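Local coordinates for protein leucyl aminopeptidase (Trypanosoma brucei brucei, PDB 5NTD) that probably removes amino-terminal residues, leucine in particular, from peptides as a metal-dependent M17 aminopeptidase, here held with manganese and the inhibitor bestatin, at residues E366-D371 / M460-E465; P393-D398 / A490-D495; L429-E434 / P511-E516. All blocks are in the same frame, centred on the assembly; numbering follows the deposited sequence.

Contact 1 (E366-D371 / M460-E465); sequences EVINTD and MTNLME. With MN (manganese (II) ion), chain B; BES (2-(3-amino-2-hydroxy-4-phenyl-butyrylamino)-4-methyl-pentanoic acid), chain C.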
ATOM      1  N   GLU G 366     -25.952  -2.561 -10.940  1.00 28.14           N
ATOM      2  CA  GLU G 366     -25.402  -2.675  -9.591  1.00 27.47           C
ATOM      3  C   GLU G 366     -24.051  -1.943  -9.569  1.00 27.20           C
ATOM      4  O   GLU G 366     -23.140  -2.281 -10.308  1.00 26.64           O
ATOM      5  CB  GLU G 366     -25.190  -4.112  -9.203  1.00 28.49           C
ATOM      6  CG  GLU G 366     -24.594  -4.268  -7.794  1.00 29.22           C
ATOM      7  CD  GLU G 366     -24.373  -5.709  -7.372  1.00 29.75           C
ATOM      8  OE1 GLU G 366     -24.407  -6.640  -8.196  1.00 29.41           O
ATOM      9  OE2 GLU G 366     -24.218  -5.912  -6.158  1.00 35.96           O
ATOM     10  N   VAL G 367     -23.937  -0.947  -8.721  1.00 27.50           N
ATOM     11  CA  VAL G 367     -22.724  -0.148  -8.626  1.00 28.13           C
ATOM     12  C   VAL G 367     -21.704  -0.867  -7.721  1.00 30.47           C
ATOM     13  O   VAL G 367     -21.831  -0.896  -6.521  1.00 31.14           O
ATOM     14  CB  VAL G 367     -22.984   1.242  -8.077  1.00 28.54           C
ATOM     15  CG1 VAL G 367     -21.701   2.065  -8.018  1.00 28.33           C
ATOM     16  CG2 VAL G 367     -23.998   1.950  -8.962  1.00 28.74           C
ATOM     17  N   ILE G 368     -20.690  -1.430  -8.346  1.00 31.55           N
ATOM     18  CA  ILE G 368     -19.569  -2.093  -7.670  1.00 31.60           C
ATOM     19  C   ILE G 368     -18.571  -1.053  -7.211  1.00 32.27           C
ATOM     20  O   ILE G 368     -17.999  -1.146  -6.138  1.00 35.48           O
ATOM     21  CB  ILE G 368     -18.829  -3.054  -8.620  1.00 33.36           C
ATOM     22  CG1 ILE G 368     -19.768  -4.118  -9.167  1.00 34.03           C
ATOM     23  CG2 ILE G 368     -17.638  -3.737  -7.939  1.00 34.13           C
ATOM     24  CD1 ILE G 368     -20.504  -4.919  -8.112  1.00 34.57           C
ATOM     25  N   ASN G 369     -18.383  -0.044  -8.038  1.00 31.89           N
ATOM     26  CA  ASN G 369     -17.405   1.012  -7.773  1.00 30.09           C
ATOM     27  C   ASN G 369     -17.886   2.347  -8.326  1.00 29.53           C
ATOM     28  O   ASN G 369     -18.070   2.506  -9.515  1.00 31.50           O
ATOM     29  CB  ASN G 369     -16.063   0.636  -8.377  1.00 28.11           C
ATOM     30  CG  ASN G 369     -14.939   1.533  -7.916  1.00 28.12           C
ATOM     31  OD1 ASN G 369     -15.007   2.752  -8.043  1.00 28.70           O
ATOM     32  ND2 ASN G 369     -13.874   0.934  -7.420  1.00 27.67           N
ATOM     33  N   THR G 370     -18.031   3.321  -7.443  1.00 29.74           N
ATOM     34  CA  THR G 370     -18.565   4.637  -7.807  1.00 28.67           C
ATOM     35  C   THR G 370     -17.632   5.442  -8.680  1.00 29.78           C
ATOM     36  O   THR G 370     -18.039   6.446  -9.263  1.00 31.15           O
ATOM     37  CB  THR G 370     -18.898   5.502  -6.579  1.00 28.55           C
ATOM     38  OG1 THR G 370     -17.741   5.671  -5.769  1.00 26.18           O
ATOM     39  CG2 THR G 370     -20.039   4.843  -5.758  1.00 28.65           C
ATOM     40  N   ASP G 371     -16.370   5.042  -8.717  1.00 29.61           N
ATOM     41  CA  ASP G 371     -15.340   5.737  -9.532  1.00 28.96           C
ATOM     42  C   ASP G 371     -15.342   5.325 -11.003  1.00 27.53           C
ATOM     43  O   ASP G 371     -14.660   5.971 -11.860  1.00 30.30           O
ATOM     44  CB  ASP G 371     -13.945   5.571  -8.953  1.00 28.58           C
ATOM     45  CG  ASP G 371     -12.981   6.592  -9.469  1.00 28.53           C
ATOM     46  OD1 ASP G 371     -13.377   7.590 -10.198  1.00 33.44           O
ATOM     47  OD2 ASP G 371     -11.792   6.357  -9.222  1.00 30.27           O
ATOM     48  N   MET G 460     -26.901  -5.897 -14.706  1.00 27.31           N
ATOM     49  CA  MET G 460     -25.443  -5.867 -14.841  1.00 27.79           C
ATOM     50  C   MET G 460     -24.789  -5.110 -13.698  1.00 27.94           C
ATOM     51  O   MET G 460     -25.434  -4.341 -12.977  1.00 27.74           O
ATOM     52  CB  MET G 460     -25.043  -5.210 -16.165  1.00 28.14           C
ATOM     53  CG  MET G 460     -25.328  -3.704 -16.204  1.00 28.51           C
ATOM     54  SD  MET G 460     -25.227  -2.999 -17.865  1.00 28.45           S
ATOM     55  CE  MET G 460     -26.756  -3.600 -18.551  1.00 30.91           C
ATOM     56  N   THR G 461     -23.483  -5.303 -13.562  1.00 27.37           N
ATOM     57  CA  THR G 461     -22.650  -4.407 -12.723  1.00 27.26           C
ATOM     58  C   THR G 461     -22.093  -3.265 -13.599  1.00 27.33           C
ATOM     59  O   THR G 461     -22.247  -3.271 -14.807  1.00 28.47           O
ATOM     60  CB  THR G 461     -21.461  -5.142 -12.103  1.00 27.52           C
ATOM     61  OG1 THR G 461     -20.576  -5.548 -13.153  1.00 29.25           O
ATOM     62  CG2 THR G 461     -21.931  -6.377 -11.318  1.00 27.37           C
ATOM     63  N   ASN G 462     -21.485  -2.281 -12.960  1.00 27.83           N
ATOM     64  CA  ASN G 462     -20.731  -1.242 -13.659  1.00 28.37           C
ATOM     65  C   ASN G 462     -19.221  -1.463 -13.716  1.00 28.84           C
ATOM     66  O   ASN G 462     -18.482  -0.580 -14.113  1.00 28.46           O
ATOM     67  CB  ASN G 462     -21.013   0.130 -13.064  1.00 28.75           C
ATOM     68  CG  ASN G 462     -20.215   0.407 -11.827  1.00 28.31           C
ATOM     69  OD1 ASN G 462     -20.034  -0.464 -10.966  1.00 29.39           O
ATOM     70  ND2 ASN G 462     -19.779   1.648 -11.686  1.00 30.05           N
ATOM     71  N   LEU G 463     -18.770  -2.615 -13.262  1.00 29.32           N
ATOM     72  CA  LEU G 463     -17.348  -2.895 -13.225  1.00 31.35           C
ATOM     73  C   LEU G 463     -17.071  -4.345 -13.459  1.00 32.65           C
ATOM     74  O   LEU G 463     -17.710  -5.219 -12.919  1.00 35.23           O
ATOM     75  CB  LEU G 463     -16.732  -2.478 -11.895  1.00 33.69           C
ATOM     76  CG  LEU G 463     -15.188  -2.490 -11.829  1.00 35.60           C
ATOM     77  CD1 LEU G 463     -14.617  -1.358 -12.652  1.00 35.87           C
ATOM     78  CD2 LEU G 463     -14.661  -2.376 -10.417  1.00 34.73           C
ATOM     79  N   MET G 464     -16.036  -4.584 -14.226  1.00 35.45           N
ATOM     80  CA  MET G 464     -15.585  -5.956 -14.576  1.00 39.94           C
ATOM     81  C   MET G 464     -15.157  -6.741 -13.332  1.00 37.98           C
ATOM     82  O   MET G 464     -14.486  -6.218 -12.483  1.00 35.13           O
ATOM     83  CB  MET G 464     -14.404  -5.928 -15.527  1.00 41.53           C
ATOM     84  CG  MET G 464     -14.623  -5.103 -16.780  1.00 46.09           C
ATOM     85  SD  MET G 464     -13.172  -4.034 -17.000  1.00 56.08           S
ATOM     86  CE  MET G 464     -13.816  -2.689 -15.957  1.00 48.80           C
ATOM     87  N   GLU G 465     -15.578  -7.986 -13.272  1.00 39.28           N
ATOM     88  CA  GLU G 465     -15.098  -8.945 -12.270  1.00 42.89           C
ATOM     89  C   GLU G 465     -13.574  -9.089 -12.355  1.00 39.68           C
ATOM     90  O   GLU G 465     -12.891  -9.026 -11.359  1.00 36.68           O
ATOM     91  CB  GLU G 465     -15.778 -10.315 -12.452  1.00 49.79           C
ATOM     92  CG  GLU G 465     -15.359 -11.444 -11.499  1.00 54.32           C
ATOM     93  CD  GLU G 465     -15.455 -11.078 -10.015  1.00 64.49           C
ATOM     94  OE1 GLU G 465     -16.266 -10.210  -9.635  1.00 67.57           O
ATOM     95  OE2 GLU G 465     -14.695 -11.650  -9.203  1.00 74.27           O
TER
HETATM   96 MN    MN B 602     -14.020   7.872 -12.018  1.00 36.05          MN
HETATM   97  N2  BES C 604     -12.166   9.685 -15.162  1.00 35.92           N
HETATM   98  C1  BES C 604     -11.509   8.432 -14.799  1.00 39.43           C
HETATM   99  C6  BES C 604     -10.550   7.901 -15.893  1.00 39.14           C
HETATM  100  C7  BES C 604      -9.165   8.483 -15.949  1.00 39.03           C
HETATM  101  C8  BES C 604      -8.917   9.666 -16.632  1.00 40.10           C
HETATM  102  C12 BES C 604      -8.093   7.819 -15.367  1.00 40.82           C
HETATM  103  C9  BES C 604      -7.632  10.198 -16.694  1.00 39.64           C
HETATM  104  C11 BES C 604      -6.797   8.355 -15.424  1.00 39.97           C
HETATM  105  C10 BES C 604      -6.564   9.548 -16.080  1.00 39.53           C
HETATM  106  C2  BES C 604     -12.638   7.425 -14.487  1.00 41.88           C
HETATM  107  O2  BES C 604     -13.861   8.037 -13.972  1.00 40.28           O
HETATM  108  C3  BES C 604     -12.134   6.486 -13.431  1.00 44.86           C
HETATM  109  O3  BES C 604     -12.336   6.885 -12.260  1.00 44.29           O
HETATM  110  N1  BES C 604     -11.600   5.354 -13.917  1.00 43.62           N
HETATM  111  C4  BES C 604     -11.052   4.287 -13.134  1.00 48.69           C
HETATM  112  C13 BES C 604     -12.095   3.221 -12.819  1.00 48.50           C
HETATM  113  C14 BES C 604     -11.711   2.262 -11.693  1.00 49.29           C
HETATM  114  C15 BES C 604     -11.130   2.873 -10.424  1.00 48.09           C
HETATM  115  C16 BES C 604     -12.929   1.482 -11.263  1.00 51.66           C
HETATM  116  C5  BES C 604      -9.942   3.608 -13.861  1.00 49.18           C
HETATM  117  O1  BES C 604      -8.950   3.285 -13.208  1.00 54.68           O
HETATM  118  O4  BES C 604     -10.042   3.379 -15.070  1.00 49.61           O

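Contact 2 (P393-D398 / A490-D495); sequences PDVVID and AHIHVD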
ATOM      1  N   PRO G 393     -30.300   8.538 -34.994  1.00 30.54           N
ATOM      2  CA  PRO G 393     -29.049   8.760 -35.679  1.00 28.97           C
ATOM      3  C   PRO G 393     -28.575   7.553 -36.436  1.00 28.76           C
ATOM      4  O   PRO G 393     -28.910   6.430 -36.104  1.00 28.82           O
ATOM      5  CB  PRO G 393     -28.083   9.057 -34.539  1.00 31.11           C
ATOM      6  CG  PRO G 393     -28.639   8.324 -33.381  1.00 30.83           C
ATOM      7  CD  PRO G 393     -30.114   8.482 -33.532  1.00 30.81           C
ATOM      8  N   ASP G 394     -27.794   7.826 -37.468  1.00 28.02           N
ATOM      9  CA  ASP G 394     -27.125   6.791 -38.243  1.00 28.10           C
ATOM     10  C   ASP G 394     -25.879   6.336 -37.513  1.00 28.47           C
ATOM     11  O   ASP G 394     -25.430   5.207 -37.678  1.00 28.78           O
ATOM     12  CB  ASP G 394     -26.706   7.308 -39.630  1.00 28.13           C
ATOM     13  CG  ASP G 394     -27.902   7.784 -40.464  1.00 28.26           C
ATOM     14  OD1 ASP G 394     -28.909   7.040 -40.546  1.00 27.78           O
ATOM     15  OD2 ASP G 394     -27.824   8.925 -40.990  1.00 28.14           O
ATOM     16  N   VAL G 395     -25.287   7.277 -36.808  1.00 27.59           N
ATOM     17  CA  VAL G 395     -24.015   7.073 -36.140  1.00 27.38           C
ATOM     18  C   VAL G 395     -24.089   7.724 -34.783  1.00 27.05           C
ATOM     19  O   VAL G 395     -24.525   8.856 -34.656  1.00 26.12           O
ATOM     20  CB  VAL G 395     -22.835   7.705 -36.901  1.00 28.04           C
ATOM     21  CG1 VAL G 395     -21.531   7.474 -36.158  1.00 28.43           C
ATOM     22  CG2 VAL G 395     -22.726   7.131 -38.300  1.00 27.52           C
ATOM     23  N   VAL G 396     -23.628   6.995 -33.776  1.00 26.69           N
ATOM     24  CA  VAL G 396     -23.473   7.540 -32.417  1.00 26.48           C
ATOM     25  C   VAL G 396     -21.989   7.566 -32.085  1.00 27.47           C
ATOM     26  O   VAL G 396     -21.301   6.559 -32.224  1.00 26.27           O
ATOM     27  CB  VAL G 396     -24.177   6.720 -31.355  1.00 26.76           C
ATOM     28  CG1 VAL G 396     -23.867   7.250 -29.959  1.00 27.78           C
ATOM     29  CG2 VAL G 396     -25.660   6.749 -31.571  1.00 27.98           C
ATOM     30  N   ILE G 397     -21.516   8.741 -31.682  1.00 27.31           N
ATOM     31  CA  ILE G 397     -20.133   8.905 -31.258  1.00 26.73           C
ATOM     32  C   ILE G 397     -20.142   9.367 -29.830  1.00 27.69           C
ATOM     33  O   ILE G 397     -20.683  10.441 -29.514  1.00 28.01           O
ATOM     34  CB  ILE G 397     -19.361   9.940 -32.080  1.00 27.04           C
ATOM     35  CG1 ILE G 397     -19.397   9.597 -33.562  1.00 26.85           C
ATOM     36  CG2 ILE G 397     -17.905  10.030 -31.612  1.00 26.58           C
ATOM     37  CD1 ILE G 397     -18.822  10.691 -34.442  1.00 26.77           C
ATOM     38  N   ASP G 398     -19.577   8.559 -28.953  1.00 27.18           N
ATOM     39  CA  ASP G 398     -19.390   9.031 -27.575  1.00 27.75           C
ATOM     40  C   ASP G 398     -17.894   9.264 -27.353  1.00 27.44           C
ATOM     41  O   ASP G 398     -17.061   8.519 -27.862  1.00 27.43           O
ATOM     42  CB  ASP G 398     -20.024   8.103 -26.542  1.00 28.58           C
ATOM     43  CG  ASP G 398     -19.163   6.897 -26.221  1.00 28.60           C
ATOM     44  OD1 ASP G 398     -18.136   7.088 -25.546  1.00 28.42           O
ATOM     45  OD2 ASP G 398     -19.502   5.804 -26.709  1.00 27.95           O
ATOM     46  N   ALA G 490     -23.998   2.682 -36.619  1.00 31.62           N
ATOM     47  CA  ALA G 490     -22.619   2.547 -36.183  1.00 30.05           C
ATOM     48  C   ALA G 490     -22.434   3.264 -34.864  1.00 30.70           C
ATOM     49  O   ALA G 490     -22.891   4.374 -34.668  1.00 30.65           O
ATOM     50  CB  ALA G 490     -21.663   3.094 -37.227  1.00 29.49           C
ATOM     51  N   HIS G 491     -21.723   2.618 -33.965  1.00 30.81           N
ATOM     52  CA  HIS G 491     -21.395   3.233 -32.662  1.00 30.39           C
ATOM     53  C   HIS G 491     -19.883   3.302 -32.469  1.00 29.35           C
ATOM     54  O   HIS G 491     -19.203   2.290 -32.521  1.00 29.13           O
ATOM     55  CB  HIS G 491     -22.008   2.462 -31.514  1.00 31.19           C
ATOM     56  CG  HIS G 491     -21.570   2.960 -30.181  1.00 33.26           C
ATOM     57  ND1 HIS G 491     -21.104   2.135 -29.195  1.00 32.75           N
ATOM     58  CD2 HIS G 491     -21.491   4.220 -29.684  1.00 35.73           C
ATOM     59  CE1 HIS G 491     -20.755   2.861 -28.148  1.00 33.84           C
ATOM     60  NE2 HIS G 491     -20.969   4.129 -28.422  1.00 33.45           N
ATOM     61  N   ILE G 492     -19.397   4.516 -32.297  1.00 27.10           N
ATOM     62  CA  ILE G 492     -17.992   4.782 -32.111  1.00 26.46           C
ATOM     63  C   ILE G 492     -17.753   5.317 -30.698  1.00 26.23           C
ATOM     64  O   ILE G 492     -18.186   6.409 -30.370  1.00 26.15           O
ATOM     65  CB  ILE G 492     -17.456   5.831 -33.089  1.00 26.30           C
ATOM     66  CG1 ILE G 492     -17.703   5.390 -34.547  1.00 27.01           C
ATOM     67  CG2 ILE G 492     -15.952   6.039 -32.867  1.00 26.28           C
ATOM     68  CD1 ILE G 492     -17.458   6.480 -35.571  1.00 27.13           C
ATOM     69  N   HIS G 493     -17.071   4.514 -29.886  1.00 25.62           N
ATOM     70  CA  HIS G 493     -16.694   4.916 -28.547  1.00 25.13           C
ATOM     71  C   HIS G 493     -15.239   5.358 -28.562  1.00 24.74           C
ATOM     72  O   HIS G 493     -14.362   4.608 -28.943  1.00 25.91           O
ATOM     73  CB  HIS G 493     -16.914   3.784 -27.557  1.00 25.95           C
ATOM     74  CG  HIS G 493     -16.246   4.009 -26.230  1.00 26.82           C
ATOM     75  ND1 HIS G 493     -16.554   5.069 -25.410  1.00 26.65           N
ATOM     76  CD2 HIS G 493     -15.245   3.342 -25.615  1.00 27.34           C
ATOM     77  CE1 HIS G 493     -15.782   5.045 -24.345  1.00 26.90           C
ATOM     78  NE2 HIS G 493     -14.990   3.993 -24.438  1.00 27.42           N
ATOM     79  N   VAL G 494     -15.021   6.586 -28.174  1.00 25.05           N
ATOM     80  CA  VAL G 494     -13.686   7.212 -28.153  1.00 25.66           C
ATOM     81  C   VAL G 494     -13.229   7.461 -26.702  1.00 26.15           C
ATOM     82  O   VAL G 494     -13.787   8.284 -25.987  1.00 26.36           O
ATOM     83  CB  VAL G 494     -13.644   8.553 -28.897  1.00 25.44           C
ATOM     84  CG1 VAL G 494     -12.219   9.069 -29.026  1.00 24.97           C
ATOM     85  CG2 VAL G 494     -14.251   8.407 -30.268  1.00 25.29           C
ATOM     86  N   ASP G 495     -12.235   6.697 -26.284  1.00 25.77           N
ATOM     87  CA  ASP G 495     -11.667   6.823 -24.943  1.00 24.81           C
ATOM     88  C   ASP G 495     -10.455   7.711 -25.103  1.00 24.22           C
ATOM     89  O   ASP G 495      -9.434   7.311 -25.660  1.00 26.82           O
ATOM     90  CB  ASP G 495     -11.287   5.466 -24.350  1.00 24.22           C
ATOM     91  CG  ASP G 495     -10.995   5.541 -22.844  1.00 24.73           C
ATOM     92  OD1 ASP G 495     -10.628   6.628 -22.353  1.00 23.20           O
ATOM     93  OD2 ASP G 495     -11.113   4.493 -22.166  1.00 25.13           O
TER

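Contact 3 (L429-E434 / P511-E516); sequences LRAGRE and PALLTE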
ATOM      1  N   LEU G 429     -10.369   6.431 -37.748  1.00 24.16           N
ATOM      2  CA  LEU G 429      -8.886   6.331 -37.822  1.00 25.47           C
ATOM      3  C   LEU G 429      -8.239   7.249 -38.887  1.00 25.90           C
ATOM      4  O   LEU G 429      -7.224   7.895 -38.655  1.00 23.94           O
ATOM      5  CB  LEU G 429      -8.414   4.904 -38.064  1.00 25.12           C
ATOM      6  CG  LEU G 429      -8.621   3.956 -36.889  1.00 25.75           C
ATOM      7  CD1 LEU G 429      -8.390   2.519 -37.338  1.00 25.00           C
ATOM      8  CD2 LEU G 429      -7.715   4.303 -35.719  1.00 26.77           C
ATOM      9  N   ARG G 430      -8.852   7.233 -40.077  1.00 28.15           N
ATOM     10  CA  ARG G 430      -8.439   8.112 -41.209  1.00 28.00           C
ATOM     11  C   ARG G 430      -8.544   9.581 -40.757  1.00 27.44           C
ATOM     12  O   ARG G 430      -7.608  10.359 -40.933  1.00 26.71           O
ATOM     13  CB  ARG G 430      -9.230   7.871 -42.517  1.00 27.30           C
ATOM     14  N   ALA G 431      -9.656   9.921 -40.121  1.00 25.93           N
ATOM     15  CA  ALA G 431      -9.844  11.286 -39.622  1.00 27.14           C
ATOM     16  C   ALA G 431      -8.788  11.699 -38.577  1.00 27.60           C
ATOM     17  O   ALA G 431      -8.310  12.828 -38.544  1.00 28.00           O
ATOM     18  CB  ALA G 431     -11.232  11.442 -39.024  1.00 27.97           C
ATOM     19  N   GLY G 432      -8.412  10.747 -37.746  1.00 27.93           N
ATOM     20  CA  GLY G 432      -7.320  10.965 -36.800  1.00 28.35           C
ATOM     21  C   GLY G 432      -5.967  11.250 -37.460  1.00 29.57           C
ATOM     22  O   GLY G 432      -5.228  12.145 -37.008  1.00 29.33           O
ATOM     23  N   ARG G 433      -5.637  10.474 -38.482  1.00 28.78           N
ATOM     24  CA  ARG G 433      -4.379  10.642 -39.204  1.00 30.24           C
ATOM     25  C   ARG G 433      -4.319  11.954 -39.983  1.00 31.58           C
ATOM     26  O   ARG G 433      -3.283  12.583 -40.086  1.00 31.49           O
ATOM     27  CB  ARG G 433      -4.111   9.463 -40.117  1.00 33.19           C
ATOM     28  CG  ARG G 433      -3.599   8.221 -39.396  1.00 35.82           C
ATOM     29  CD  ARG G 433      -3.227   7.076 -40.346  1.00 38.96           C
ATOM     30  NE  ARG G 433      -4.307   6.080 -40.400  1.00 46.09           N
ATOM     31  CZ  ARG G 433      -5.196   5.892 -41.382  1.00 50.79           C
ATOM     32  NH1 ARG G 433      -5.171   6.606 -42.513  1.00 59.27           N
ATOM     33  NH2 ARG G 433      -6.120   4.964 -41.204  1.00 48.35           N
ATOM     34  N   GLU G 434      -5.450  12.331 -40.551  1.00 32.47           N
ATOM     35  CA  GLU G 434      -5.555  13.584 -41.323  0.50 33.83           C
ATOM     36  C   GLU G 434      -5.542  14.811 -40.416  1.00 33.09           C
ATOM     37  O   GLU G 434      -4.846  15.777 -40.680  1.00 31.08           O
ATOM     38  CB  GLU G 434      -6.827  13.624 -42.169  0.50 35.61           C
ATOM     39  CG  GLU G 434      -6.768  12.754 -43.413  0.50 37.15           C
ATOM     40  CD  GLU G 434      -5.782  13.285 -44.454  0.50 37.99           C
ATOM     41  OE1 GLU G 434      -5.812  14.512 -44.751  0.50 37.42           O
ATOM     42  OE2 GLU G 434      -5.024  12.457 -44.992  0.50 37.25           O
ATOM     43  N   PRO G 511     -12.106  18.025 -31.028  1.00 24.80           N
ATOM     44  CA  PRO G 511     -12.942  18.759 -31.985  1.00 24.44           C
ATOM     45  C   PRO G 511     -12.506  18.674 -33.440  1.00 24.04           C
ATOM     46  O   PRO G 511     -13.313  18.400 -34.307  1.00 24.66           O
ATOM     47  CB  PRO G 511     -12.859  20.193 -31.486  1.00 24.29           C
ATOM     48  CG  PRO G 511     -12.656  20.035 -30.021  1.00 24.24           C
ATOM     49  CD  PRO G 511     -11.747  18.857 -29.884  1.00 24.30           C
ATOM     50  N   ALA G 512     -11.229  18.854 -33.696  1.00 24.89           N
ATOM     51  CA  ALA G 512     -10.694  18.768 -35.064  1.00 25.03           C
ATOM     52  C   ALA G 512     -10.864  17.360 -35.643  1.00 25.91           C
ATOM     53  O   ALA G 512     -11.129  17.182 -36.826  1.00 25.34           O
ATOM     54  CB  ALA G 512      -9.238  19.175 -35.119  1.00 25.81           C
ATOM     55  N   LEU G 513     -10.677  16.359 -34.797  1.00 26.37           N
ATOM     56  CA  LEU G 513     -10.936  14.946 -35.170  1.00 27.14           C
ATOM     57  C   LEU G 513     -12.363  14.810 -35.727  1.00 26.90           C
ATOM     58  O   LEU G 513     -12.569  14.269 -36.804  1.00 28.14           O
ATOM     59  CB  LEU G 513     -10.777  14.012 -33.970  1.00 27.12           C
ATOM     60  CG  LEU G 513     -11.142  12.532 -34.147  1.00 28.04           C
ATOM     61  CD1 LEU G 513     -10.272  11.890 -35.203  1.00 28.83           C
ATOM     62  CD2 LEU G 513     -10.968  11.830 -32.818  1.00 27.57           C
ATOM     63  N   LEU G 514     -13.319  15.317 -34.972  1.00 26.04           N
ATOM     64  CA  LEU G 514     -14.716  15.279 -35.384  1.00 26.49           C
ATOM     65  C   LEU G 514     -14.953  16.069 -36.702  1.00 26.78           C
ATOM     66  O   LEU G 514     -15.656  15.613 -37.589  1.00 27.77           O
ATOM     67  CB  LEU G 514     -15.626  15.845 -34.311  1.00 26.63           C
ATOM     68  CG  LEU G 514     -15.775  15.027 -33.038  1.00 27.31           C
ATOM     69  CD1 LEU G 514     -16.606  15.776 -32.010  1.00 27.40           C
ATOM     70  CD2 LEU G 514     -16.423  13.676 -33.346  1.00 27.44           C
ATOM     71  N   THR G 515     -14.367  17.250 -36.781  1.00 26.16           N
ATOM     72  CA  THR G 515     -14.532  18.083 -37.941  1.00 26.71           C
ATOM     73  C   THR G 515     -14.083  17.318 -39.186  1.00 28.12           C
ATOM     74  O   THR G 515     -14.785  17.280 -40.185  1.00 27.06           O
ATOM     75  CB  THR G 515     -13.768  19.395 -37.808  1.00 26.39           C
ATOM     76  OG1 THR G 515     -14.305  20.123 -36.693  1.00 25.16           O
ATOM     77  CG2 THR G 515     -13.939  20.252 -39.075  1.00 26.98           C
ATOM     78  N   GLU G 516     -12.928  16.676 -39.078  1.00 29.14           N
ATOM     79  CA  GLU G 516     -12.351  15.931 -40.185  1.00 29.57           C
ATOM     80  C   GLU G 516     -13.202  14.711 -40.488  1.00 31.49           C
ATOM     81  O   GLU G 516     -13.456  14.380 -41.661  1.00 33.76           O
ATOM     82  CB  GLU G 516     -10.919  15.567 -39.887  1.00 30.20           C
ATOM     83  CG  GLU G 516     -10.240  14.721 -40.956  1.00 32.84           C
ATOM     84  CD  GLU G 516     -10.144  15.412 -42.322  1.00 34.57           C
ATOM     85  OE1 GLU G 516     -10.129  16.663 -42.377  1.00 32.80           O
ATOM     86  OE2 GLU G 516     -10.110  14.683 -43.346  1.00 39.40           O
TER

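Contact 1 (E366-D371 / M460-E465)
Glu-366 and Thr-461 pair as a single parallel bridge, the CA directions of 366-369 and 460-463 differing by only 5°. Glu-366 N gives a hydrogen bond to Met-460 O (2.8 Å) and Asn-462 N one to Glu-366 O (3.1 Å). Beyond it the strands end, and the side chain of Asn-462 continues the pairing in place of a backbone. With CG set between its own N and carbonyl carbon (chi1 81°), the amide swings across to the other chain. OD1 accepts the N-H of Ile-368 at 2.9 Å and, weakly, that of Asn-369; ND2 lies 2.9 Å from Asn-369 O in a nearly straight bond (169°), with that oxygen in the amide plane. ND2 also reaches Ala-372 O. Asparagine suits the place because one flat group offers donor and acceptor together. Ile-368 supplies the apolar part: its CG1 rests on Thr-461 CB at 3.5 Å, and Ile-368 CB meets Leu-463 CB, while Thr-461 OG1 turns back to Leu-463 O. Asn-369 then closes an Asx turn, OD1 taking the N-H of Asp-371 at 2.7 Å. Asp-371 binds manganese through both O and OD1, in company with Asp-294 and Glu-373. Asn-369 and Leu-463, whose CD1 is 3.6 Å from bestatin C16, border the inhibitor's isobutyl group, while Asn-462 holds the loop and probably acts as a second shell, helping to position Asp-371.

Contact 2 (P393-D398 / A490-D495)
His-493 ND1 donates to Asp-398 OD1 at 2.6 Å, the oxygen using its syn lone pair and lying practically in the imidazole plane. The other carboxylate oxygen, OD2, accepts from His-491 NE2 at 2.8 Å; the donor approaches nearly along the C-O axis of OD2, which lies somewhat out of the plane of the His-491 ring. The three residues sit on neighbouring parallel strands, 395-398 and 490-495, inside the central sheet of the M17 catalytic domain; strand 283-291 lies on the other side of 395-400. An unbroken ladder joins the pair, for example Ile-492 N to Val-396 O at 2.8 Å and 174°. Asp-398 reaches both histidines because its CG stands between the backbone N and carbonyl carbon (chi1 81°), which brings the carboxylate over towards the adjacent strand. Two N-H donors on a buried carboxylate would be expected to favour its charged form and to fix the rotation of both rings. Helix 471-480 covers this face, with Ile-479 touching Asp-398 and His-493. The opposite face is apolar: Val-395, Ile-397, Ala-490 and Ile-492 are beta-branched or small residues that suit a strand packed under helix 511-519, where Tyr-517 lies against Val-395, Ile-397 and Ile-492. Ile-397 and Ile-492 point the same way side by side, with Ile-397 CG1 4.2 Å from Ile-492 CD1. On the histidine face, Val-396 CG1 comes within 3.9 Å of His-491 CD2.

Contact 3 (L429-E434 / P511-E516)
Leu-513 pushes its CD1 methyl onto the backbone of the other helix, 3.4 Å from Gly-432 N and 3.5 Å from Gly-432 CA. Its CG lies anti to the backbone N (chi1 174°), and although the bond to CB points neither at nor away from the partner helix, the turn at chi2 carries CD1 across. Glycine suits the receiving place, since its bare backbone is what the methyl rests on. The same methyl also touches Ala-431 CB at 4.0 Å. The CB of Ala-431 points toward the other helix and faces both Leu-513 O and Glu-516 CG, the latter 3.9 Å away. Both helices belong to the alpha/beta catalytic domain; the axes of segments 429-434 and 511-516, taken from helices 422-435 and 511-519, cross at 119° and approach to 8.3 Å, a closeness that the small residues Ala-431 and Gly-432 permit. Leu-513 also packs on Met-399 of strand 395-400 and Cys-439 of strand 439-441, so one leucine touches the partner helix and two strands of the sheet. Glu-516 uses its aliphatic part for the contact: CG, anti to the backbone N, lies 3.6 Å from Ala-431 O, and a bend at chi2 (62°) turns the carboxylate along the surface of the other helix. There, in the conformer of Glu-434 modelled here, OE2 comes to 3.6 Å from Glu-434 CB. The charge of Glu-516 is met by salt bridges from OE1 to Arg-519 and from OE2 to Lys-520.

The three contacts lie within the catalytic domain, progressively farther from the active site. Contact 1 is at the site itself, holding a manganese ligand and part of the bestatin pocket. Contact 2 belongs to the central sheet; its centre is 23 Å from that of contact 1, the nearest atoms about 10 Å apart, and the side chain of His-493 is about 10 Å from bestatin. Contact 3 backs the sheet, with its centre 14 Å from that of contact 2, and the two meet where Ile-397 CD1 packs on Leu-514 CD2 at 4.0 Å. Contacts 1 and 3 are 32 Å apart between centres. The segments of all three contacts interleave along the chain, and helix 471-480 touches both contacts 1 and 2.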